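Local structure of isoaspartyl dipeptidase (Fervidobacterium islandicum, 7CDH) at residues V21-V30 and I346-F354. The protein is an M38-family metallopeptidase of a thermophilic, keratin-degrading bacterium that probably hydrolyses isoaspartyl dipeptides with the aid of bound zinc, a role linked to protein repair. Numbering follows the deposited sequence.
Sequences VIFYHKVIHV and IAKGQDADF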
loop_
_atom_site.group_PDB
_atom_site.type_symbol
_atom_site.label_atom_id
_atom_site.label_comp_id
_atom_site.label_asym_id
_atom_site.label_seq_id
_atom_site.Cartn_x
_atom_site.Cartn_y
_atom_site.Cartn_z
ATOM N N VAL A 21 -3.903 -43.011 -38.886
ATOM C CA VAL A 21 -4.033 -42.325 -37.565
ATOM C C VAL A 21 -5.509 -42.089 -37.256
ATOM O O VAL A 21 -6.186 -41.426 -38.075
ATOM C CB VAL A 21 -3.243 -41.004 -37.488
ATOM C CG1 VAL A 21 -3.186 -40.538 -36.048
ATOM C CG2 VAL A 21 -1.826 -41.120 -38.038
ATOM N N ILE A 22 -5.966 -42.662 -36.138
ATOM C CA ILE A 22 -7.345 -42.519 -35.585
ATOM C C ILE A 22 -7.262 -41.614 -34.352
ATOM O O ILE A 22 -6.463 -41.932 -33.446
ATOM C CB ILE A 22 -7.932 -43.893 -35.220
ATOM C CG1 ILE A 22 -7.747 -44.919 -36.336
ATOM C CG2 ILE A 22 -9.396 -43.765 -34.846
ATOM C CD1 ILE A 22 -7.318 -46.274 -35.832
ATOM N N PHE A 23 -8.065 -40.550 -34.299
ATOM C CA PHE A 23 -7.998 -39.536 -33.209
ATOM C C PHE A 23 -9.388 -38.930 -32.933
ATOM O O PHE A 23 -10.244 -38.898 -33.834
ATOM C CB PHE A 23 -6.950 -38.477 -33.568
ATOM C CG PHE A 23 -7.205 -37.787 -34.883
ATOM C CD1 PHE A 23 -6.759 -38.334 -36.066
ATOM C CD2 PHE A 23 -7.901 -36.598 -34.941
ATOM C CE1 PHE A 23 -7.002 -37.705 -37.273
ATOM C CE2 PHE A 23 -8.149 -35.965 -36.149
ATOM C CZ PHE A 23 -7.697 -36.520 -37.314
ATOM N N TYR A 24 -9.615 -38.533 -31.680
ATOM C CA TYR A 24 -10.693 -37.608 -31.237
ATOM C C TYR A 24 -10.040 -36.234 -31.009
ATOM O O TYR A 24 -9.818 -35.501 -31.989
ATOM C CB TYR A 24 -11.361 -38.169 -29.974
ATOM C CG TYR A 24 -12.746 -37.661 -29.655
ATOM C CD1 TYR A 24 -13.227 -36.453 -30.129
ATOM C CD2 TYR A 24 -13.588 -38.410 -28.848
ATOM C CE1 TYR A 24 -14.518 -36.028 -29.842
ATOM C CE2 TYR A 24 -14.878 -38.001 -28.554
ATOM C CZ TYR A 24 -15.352 -36.805 -29.053
ATOM O OH TYR A 24 -16.636 -36.429 -28.768
ATOM N N HIS A 25 -9.748 -35.915 -29.745
ATOM C CA HIS A 25 -8.922 -34.778 -29.277
ATOM C C HIS A 25 -7.519 -35.311 -29.029
ATOM O O HIS A 25 -6.554 -34.558 -29.213
ATOM C CB HIS A 25 -9.517 -34.170 -27.989
ATOM C CG HIS A 25 -10.852 -33.512 -28.180
ATOM N ND1 HIS A 25 -10.994 -32.133 -28.315
ATOM C CD2 HIS A 25 -12.103 -34.023 -28.259
ATOM C CE1 HIS A 25 -12.271 -31.833 -28.465
ATOM N NE2 HIS A 25 -12.973 -32.975 -28.434
ATOM N N LYS A 26 -7.431 -36.580 -28.621
ATOM C CA LYS A 26 -6.154 -37.314 -28.484
ATOM C C LYS A 26 -6.043 -38.420 -29.549
ATOM O O LYS A 26 -7.072 -38.873 -30.111
ATOM C CB LYS A 26 -6.038 -37.798 -27.043
ATOM C CG LYS A 26 -6.090 -36.668 -26.024
ATOM C CD LYS A 26 -5.144 -36.838 -24.876
ATOM C CE LYS A 26 -5.462 -35.977 -23.677
ATOM N NZ LYS A 26 -5.223 -36.745 -22.428
ATOM N N VAL A 27 -4.808 -38.793 -29.883
ATOM C CA VAL A 27 -4.529 -39.910 -30.832
ATOM C C VAL A 27 -4.972 -41.217 -30.179
ATOM O O VAL A 27 -4.466 -41.542 -29.064
ATOM C CB VAL A 27 -3.046 -39.998 -31.222
ATOM C CG1 VAL A 27 -2.799 -41.291 -32.003
ATOM C CG2 VAL A 27 -2.609 -38.780 -32.021
ATOM N N ILE A 28 -5.867 -41.932 -30.857
ATOM C CA ILE A 28 -6.446 -43.221 -30.386
ATOM C C ILE A 28 -5.551 -44.394 -30.819
ATOM O O ILE A 28 -5.392 -45.305 -29.997
ATOM C CB ILE A 28 -7.894 -43.381 -30.873
ATOM C CG1 ILE A 28 -8.839 -42.465 -30.089
ATOM C CG2 ILE A 28 -8.327 -44.835 -30.783
ATOM C CD1 ILE A 28 -10.156 -42.221 -30.781
ATOM N N HIS A 29 -5.014 -44.380 -32.047
ATOM C CA HIS A 29 -4.300 -45.531 -32.669
ATOM C C HIS A 29 -3.480 -45.099 -33.892
ATOM O O HIS A 29 -4.017 -44.434 -34.802
ATOM C CB HIS A 29 -5.307 -46.643 -33.013
ATOM C CG HIS A 29 -4.679 -47.861 -33.603
ATOM N ND1 HIS A 29 -3.908 -48.731 -32.840
ATOM C CD2 HIS A 29 -4.682 -48.344 -34.865
ATOM C CE1 HIS A 29 -3.463 -49.702 -33.610
ATOM N NE2 HIS A 29 -3.925 -49.483 -34.858
ATOM N N VAL A 30 -2.209 -45.466 -33.906
ATOM C CA VAL A 30 -1.362 -45.413 -35.134
ATOM C C VAL A 30 -1.160 -46.859 -35.616
ATOM O O VAL A 30 -0.834 -47.731 -34.780
ATOM C CB VAL A 30 -0.023 -44.686 -34.879
ATOM C CG1 VAL A 30 0.766 -44.479 -36.163
ATOM C CG2 VAL A 30 -0.246 -43.350 -34.187
ATOM N N ILE A 346 3.369 -37.754 -32.673
ATOM C CA ILE A 346 2.214 -38.559 -33.156
ATOM C C ILE A 346 2.337 -39.948 -32.551
ATOM O O ILE A 346 3.246 -40.684 -32.964
ATOM C CB ILE A 346 2.140 -38.621 -34.681
ATOM C CG1 ILE A 346 2.356 -37.244 -35.309
ATOM C CG2 ILE A 346 0.816 -39.254 -35.068
ATOM C CD1 ILE A 346 1.773 -37.095 -36.693
ATOM N N ALA A 347 1.461 -40.267 -31.601
ATOM C CA ALA A 347 1.507 -41.491 -30.777
ATOM C C ALA A 347 0.260 -41.561 -29.892
ATOM O O ALA A 347 -0.366 -40.527 -29.664
ATOM C CB ALA A 347 2.756 -41.499 -29.949
ATOM N N LYS A 348 -0.099 -42.767 -29.454
ATOM C CA LYS A 348 -1.329 -43.060 -28.685
ATOM C C LYS A 348 -1.304 -42.174 -27.438
ATOM O O LYS A 348 -0.239 -42.148 -26.777
ATOM C CB LYS A 348 -1.357 -44.556 -28.347
ATOM C CG LYS A 348 -2.715 -45.142 -27.986
ATOM C CD LYS A 348 -2.632 -46.598 -27.566
ATOM C CE LYS A 348 -3.536 -46.944 -26.398
ATOM N NZ LYS A 348 -2.971 -48.061 -25.605
ATOM N N GLY A 349 -2.389 -41.426 -27.178
ATOM C CA GLY A 349 -2.584 -40.657 -25.925
ATOM C C GLY A 349 -2.041 -39.227 -25.978
ATOM O O GLY A 349 -2.459 -38.417 -25.157
ATOM N N GLN A 350 -1.119 -38.950 -26.902
ATOM C CA GLN A 350 -0.663 -37.610 -27.304
ATOM C C GLN A 350 -1.843 -36.837 -27.916
ATOM O O GLN A 350 -2.819 -37.453 -28.367
ATOM C CB GLN A 350 0.520 -37.770 -28.258
ATOM C CG GLN A 350 1.742 -38.452 -27.633
ATOM C CD GLN A 350 2.473 -37.654 -26.566
ATOM O OE1 GLN A 350 2.228 -36.466 -26.349
ATOM N NE2 GLN A 350 3.423 -38.298 -25.906
ATOM N N ASP A 351 -1.762 -35.511 -27.903
ATOM C CA ASP A 351 -2.855 -34.615 -28.352
ATOM C C ASP A 351 -2.803 -34.596 -29.882
ATOM O O ASP A 351 -1.674 -34.621 -30.442
ATOM C CB ASP A 351 -2.740 -33.229 -27.698
ATOM C CG ASP A 351 -3.024 -33.218 -26.195
ATOM O OD1 ASP A 351 -4.218 -33.280 -25.823
ATOM O OD2 ASP A 351 -2.056 -33.169 -25.394
ATOM N N ALA A 352 -3.976 -34.554 -30.520
ATOM C CA ALA A 352 -4.139 -34.694 -31.979
ATOM C C ALA A 352 -3.839 -33.355 -32.650
ATOM O O ALA A 352 -4.770 -32.763 -33.241
ATOM C CB ALA A 352 -5.526 -35.202 -32.319
ATOM N N ASP A 353 -2.574 -32.932 -32.592
ATOM C CA ASP A 353 -2.083 -31.726 -33.300
ATOM C C ASP A 353 -1.127 -32.183 -34.398
ATOM O O ASP A 353 -0.057 -32.751 -34.035
ATOM C CB ASP A 353 -1.359 -30.763 -32.356
ATOM C CG ASP A 353 -2.113 -30.368 -31.095
ATOM O OD1 ASP A 353 -3.356 -30.552 -31.051
ATOM O OD2 ASP A 353 -1.430 -29.838 -30.169
ATOM N N PHE A 354 -1.480 -31.921 -35.664
ATOM C CA PHE A 354 -0.794 -32.436 -36.882
ATOM C C PHE A 354 -0.777 -31.392 -37.994
ATOM O O PHE A 354 -1.672 -30.550 -38.035
ATOM C CB PHE A 354 -1.553 -33.598 -37.521
ATOM C CG PHE A 354 -2.074 -34.659 -36.587
ATOM C CD1 PHE A 354 -1.234 -35.292 -35.688
ATOM C CD2 PHE A 354 -3.394 -35.064 -36.653
ATOM C CE1 PHE A 354 -1.724 -36.250 -34.816
ATOM C CE2 PHE A 354 -3.874 -36.051 -35.806
ATOM C CZ PHE A 354 -3.035 -36.642 -34.894
#
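Phe-354 turns the edge of its ring onto Phe-23, with CE2 standing over the middle of that ring's face in a T-shaped stack (planes at 78°). Ala-352 CB packs 3.8 Å from Phe-23 CB, while Val-27 CG2 meets the edge of the Phe-354 ring 3.6 Å from CZ. CG of Phe-23 sits between its backbone N and carbonyl carbon (chi1 57°), which brings the ring up against Phe-354, and chi2 of -86° turns its face to the incoming edge. Replacing Phe-23 with an alanine would probably leave the Phe-354 edge without its aromatic partner and open a gap beside Ala-352. Leu-53 and Ile-368 close in around this buried cluster.

Backbone bonds join the segments alongside it. Val-27 N donates to Gln-350 O (2.8 Å) and Val-27 O accepts from Gly-349 N (2.8 Å), in the type II turn 347-350, where the positive phi of Gly-349 favours glycine. Ala-352, the central residue of an inverse gamma turn, donates its N-H to His-25 O (N to O 2.9 Å).

The other side is looser and partly exposed. Lys-26 runs beside Asp-351 in the same direction, yet NZ stays 5.0 Å from OD1, so any attraction is probably long-range, and Lys-348 leads its amine away from the hairpin.

The contact thus fastens the 19-31 beta hairpin of the N-terminal sheet to the loop entering strand 354-358, consistent with the small beta domain that accompanies the amidohydrolase TIM barrel.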